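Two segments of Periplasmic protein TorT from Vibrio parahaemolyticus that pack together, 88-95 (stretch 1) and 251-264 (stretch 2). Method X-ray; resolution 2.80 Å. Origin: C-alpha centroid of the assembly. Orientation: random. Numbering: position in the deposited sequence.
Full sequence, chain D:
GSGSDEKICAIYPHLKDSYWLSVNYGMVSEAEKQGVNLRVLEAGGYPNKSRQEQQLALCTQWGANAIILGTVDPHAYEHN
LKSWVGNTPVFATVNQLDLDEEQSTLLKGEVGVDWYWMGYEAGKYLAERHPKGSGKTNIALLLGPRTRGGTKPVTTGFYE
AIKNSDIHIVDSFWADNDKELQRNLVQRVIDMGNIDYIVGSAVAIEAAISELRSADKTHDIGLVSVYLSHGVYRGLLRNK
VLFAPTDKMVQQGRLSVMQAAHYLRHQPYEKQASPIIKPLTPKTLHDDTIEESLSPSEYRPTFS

Stretch 1, residues 88-95: TPVFATVN
Stretch 2 (251-264) QQGRLSVMQAAHYL

Stretch 1 runs in a largely extended conformation, with phi/psi of -83/125 at P89, -99/149 at V90, -127/111 at F91 and -64/131 at A92; a weakly bonded strand lies at about 90-92. The chain then turns at T93 (-96/-45) and V94 (-144/-17) before extending again at N95 (-119/154). Stretch 2 is helical from 251 to 263, continuing a helix that begins earlier in the chain, and L264 (-103/11) is the first residue to leave helical geometry. Hydrogen bonds from residue i+4 to i hold the helix together, among them Q259 N to L255 O at 2.9 Å, A260 N to S256 O at 3.2 Å and Y263 N to Q259 O at 3.1 Å. Strand and helix run nearly antiparallel, at 158°, and their axes approach to 8.8 Å. The register pairs F91 with A260 (CA to CA 6.6 Å), T93 with S256 (CA to CA 5.6 Å) and V94 with Q252 (CA to CA 7.5 Å), so ascending stretch 1 means descending the helix.

F91 dominates the interface. Its CA-to-CB bond points toward the helix, and the m rotamer (chi1 -76°, chi2 83°) lays the ring against Q259, A260 and Y263. The small side chain of A260 lets the ring lie close: A260 CB sits 3.6 Å from the F91 ring centroid, 23° off the normal, in a CH-pi contact, and A260 CA is 3.2 Å from F91 CZ over the same face. F91 CE2 also comes within 3.2 Å of the backbone C of Q259, and F91 CD2 within 3.4 Å of Q259 CB. Q259 itself is m at chi1 and t at chi2, and its NE2 is hydrogen-bonded elsewhere in the structure.

Y263, with chi1 t at 171° and chi2 89°, receives the edge of F91 toward its ring face, the centroids 5.9 Å apart and the planes at 71°. F91 CZ also lies 3.4 Å from Y263 CB, near the plane of the F91 ring. P89 extends this apolar patch, placing its CB 3.7 Å from Y263 CE2.

Beyond F91, the close backbone approach is accommodated by the short side chain of S256 (chi1 -109°, between wells), whose OG lies 3.2 Å from T93 CA and 3.4 Å from T93 CG2, with T93 in the m rotamer. S256 OG is also 3.3 Å from A92 O, but the angle is too poor for a hydrogen bond. The two stretches bury 486 Å² through close packing, largely around the F91 ring, with no hydrogen bond between them.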

# COMPACT_ATOMS: atom_id res chain seq x y z
N THR D 88 -21.21 30.09 19.05
CA THR D 88 -20.53 30.49 17.83
C THR D 88 -21.48 30.58 16.64
O THR D 88 -22.29 29.68 16.41
CB THR D 88 -19.39 29.53 17.50
OG1 THR D 88 -18.62 29.28 18.68
CG2 THR D 88 -18.49 30.14 16.43
N PRO D 89 -21.41 31.70 15.90
CA PRO D 89 -22.23 31.95 14.72
C PRO D 89 -21.57 31.26 13.54
O PRO D 89 -20.39 31.49 13.26
CB PRO D 89 -22.18 33.47 14.60
CG PRO D 89 -20.78 33.77 15.04
CD PRO D 89 -20.63 32.90 16.26
N VAL D 90 -22.33 30.42 12.85
CA VAL D 90 -21.80 29.69 11.71
C VAL D 90 -22.18 30.35 10.38
O VAL D 90 -23.23 30.97 10.26
CB VAL D 90 -22.29 28.22 11.69
CG1 VAL D 90 -21.98 27.56 13.02
CG2 VAL D 90 -23.77 28.18 11.40
N PHE D 91 -21.29 30.21 9.40
CA PHE D 91 -21.51 30.75 8.07
C PHE D 91 -21.31 29.63 7.06
O PHE D 91 -20.19 29.15 6.88
CB PHE D 91 -20.49 31.87 7.77
CG PHE D 91 -20.79 33.18 8.44
CD1 PHE D 91 -20.41 33.41 9.76
CD2 PHE D 91 -21.46 34.19 7.76
CE1 PHE D 91 -20.69 34.62 10.38
CE2 PHE D 91 -21.74 35.41 8.37
CZ PHE D 91 -21.36 35.62 9.69
N ALA D 92 -22.39 29.20 6.40
CA ALA D 92 -22.29 28.14 5.40
C ALA D 92 -21.43 28.69 4.25
O ALA D 92 -21.67 29.79 3.77
CB ALA D 92 -23.68 27.75 4.89
N THR D 93 -20.43 27.92 3.82
CA THR D 93 -19.53 28.37 2.76
C THR D 93 -19.87 27.92 1.36
O THR D 93 -19.79 28.72 0.43
CB THR D 93 -18.08 27.93 2.99
OG1 THR D 93 -17.75 28.09 4.37
CG2 THR D 93 -17.12 28.77 2.13
N VAL D 94 -20.21 26.64 1.18
CA VAL D 94 -20.52 26.17 -0.16
C VAL D 94 -21.61 25.15 -0.20
O VAL D 94 -22.19 24.91 -1.25
CB VAL D 94 -19.28 25.57 -0.85
CG1 VAL D 94 -19.65 25.02 -2.20
CG2 VAL D 94 -18.20 26.62 -1.00
N ASN D 95 -21.92 24.55 0.93
CA ASN D 95 -22.96 23.54 0.92
C ASN D 95 -24.16 23.85 1.80
O ASN D 95 -24.06 24.60 2.78
CB ASN D 95 -22.35 22.17 1.28
CG ASN D 95 -21.23 21.77 0.32
OD1 ASN D 95 -21.49 21.37 -0.81
ND2 ASN D 95 -19.98 21.91 0.76
N GLN D 251 -14.26 33.56 -5.71
CA GLN D 251 -15.12 34.59 -5.16
C GLN D 251 -16.10 34.02 -4.14
O GLN D 251 -16.42 34.68 -3.16
CB GLN D 251 -15.90 35.29 -6.27
CG GLN D 251 -16.94 36.27 -5.78
CD GLN D 251 -17.49 37.12 -6.91
OE1 GLN D 251 -18.25 36.64 -7.76
NE2 GLN D 251 -17.09 38.39 -6.94
N GLN D 252 -16.56 32.79 -4.38
CA GLN D 252 -17.51 32.14 -3.47
C GLN D 252 -16.86 32.02 -2.11
O GLN D 252 -17.54 31.93 -1.09
CB GLN D 252 -17.92 30.77 -4.00
CG GLN D 252 -19.34 30.40 -3.61
CD GLN D 252 -19.88 29.21 -4.39
OE1 GLN D 252 -19.64 29.08 -5.59
NE2 GLN D 252 -20.62 28.34 -3.71
N GLY D 253 -15.54 32.04 -2.10
CA GLY D 253 -14.80 31.95 -0.86
C GLY D 253 -14.78 33.31 -0.19
O GLY D 253 -15.20 33.45 0.97
N ARG D 254 -14.30 34.31 -0.92
CA ARG D 254 -14.23 35.68 -0.42
C ARG D 254 -15.55 36.05 0.23
O ARG D 254 -15.59 36.62 1.31
CB ARG D 254 -13.94 36.65 -1.57
CG ARG D 254 -12.56 36.51 -2.21
CD ARG D 254 -12.48 37.30 -3.52
NE ARG D 254 -11.16 37.25 -4.15
CZ ARG D 254 -10.07 37.81 -3.63
NH1 ARG D 254 -10.14 38.47 -2.48
NH2 ARG D 254 -8.90 37.73 -4.27
N LEU D 255 -16.64 35.69 -0.43
CA LEU D 255 -17.96 35.97 0.09
C LEU D 255 -18.14 35.50 1.54
O LEU D 255 -18.58 36.28 2.40
CB LEU D 255 -19.01 35.34 -0.83
CG LEU D 255 -20.50 35.32 -0.44
CD1 LEU D 255 -20.89 36.59 0.29
CD2 LEU D 255 -21.33 35.12 -1.71
N SER D 256 -17.80 34.24 1.82
CA SER D 256 -17.94 33.69 3.18
C SER D 256 -17.06 34.41 4.19
O SER D 256 -17.50 34.69 5.30
CB SER D 256 -17.61 32.20 3.19
OG SER D 256 -18.78 31.43 3.40
N VAL D 257 -15.82 34.70 3.82
CA VAL D 257 -14.93 35.42 4.71
C VAL D 257 -15.59 36.74 5.10
O VAL D 257 -15.78 37.04 6.28
CB VAL D 257 -13.60 35.76 4.04
CG1 VAL D 257 -12.82 36.76 4.88
CG2 VAL D 257 -12.79 34.51 3.84
N MET D 258 -15.93 37.53 4.08
CA MET D 258 -16.57 38.82 4.29
C MET D 258 -17.79 38.69 5.18
O MET D 258 -17.92 39.41 6.16
CB MET D 258 -16.98 39.42 2.94
CG MET D 258 -17.73 40.73 3.06
SD MET D 258 -19.14 40.77 1.94
CE MET D 258 -20.41 39.88 2.92
N GLN D 259 -18.68 37.77 4.83
CA GLN D 259 -19.90 37.57 5.62
C GLN D 259 -19.62 37.53 7.13
O GLN D 259 -20.22 38.28 7.89
CB GLN D 259 -20.61 36.27 5.21
CG GLN D 259 -21.22 36.26 3.83
CD GLN D 259 -22.35 35.25 3.73
OE1 GLN D 259 -22.20 34.10 4.14
NE2 GLN D 259 -23.48 35.68 3.18
N ALA D 260 -18.72 36.65 7.56
CA ALA D 260 -18.40 36.54 8.97
C ALA D 260 -17.62 37.75 9.48
O ALA D 260 -17.87 38.22 10.59
CB ALA D 260 -17.62 35.26 9.24
N ALA D 261 -16.70 38.25 8.68
CA ALA D 261 -15.90 39.41 9.09
C ALA D 261 -16.78 40.66 9.31
O ALA D 261 -16.42 41.55 10.07
CB ALA D 261 -14.83 39.70 8.05
N HIS D 262 -17.93 40.69 8.64
CA HIS D 262 -18.87 41.80 8.75
C HIS D 262 -19.78 41.61 9.96
O HIS D 262 -20.01 42.54 10.73
CB HIS D 262 -19.71 41.92 7.47
CG HIS D 262 -19.10 42.81 6.44
ND1 HIS D 262 -17.75 42.88 6.20
CD2 HIS D 262 -19.68 43.68 5.57
CE1 HIS D 262 -17.51 43.75 5.24
NE2 HIS D 262 -18.66 44.25 4.83
N TYR D 263 -20.32 40.41 10.11
CA TYR D 263 -21.18 40.10 11.24
C TYR D 263 -20.40 40.27 12.54
O TYR D 263 -20.98 40.35 13.62
CB TYR D 263 -21.70 38.67 11.14
CG TYR D 263 -22.44 38.20 12.36
CD1 TYR D 263 -23.81 38.39 12.49
CD2 TYR D 263 -21.76 37.56 13.39
CE1 TYR D 263 -24.49 37.94 13.62
CE2 TYR D 263 -22.43 37.12 14.53
CZ TYR D 263 -23.79 37.31 14.64
OH TYR D 263 -24.45 36.85 15.75
N LEU D 264 -19.07 40.30 12.43
CA LEU D 264 -18.24 40.46 13.61
C LEU D 264 -17.68 41.87 13.76
O LEU D 264 -16.79 42.12 14.58
CB LEU D 264 -17.09 39.44 13.60
CG LEU D 264 -17.43 37.95 13.76
CD1 LEU D 264 -16.12 37.17 13.95
CD2 LEU D 264 -18.36 37.71 14.95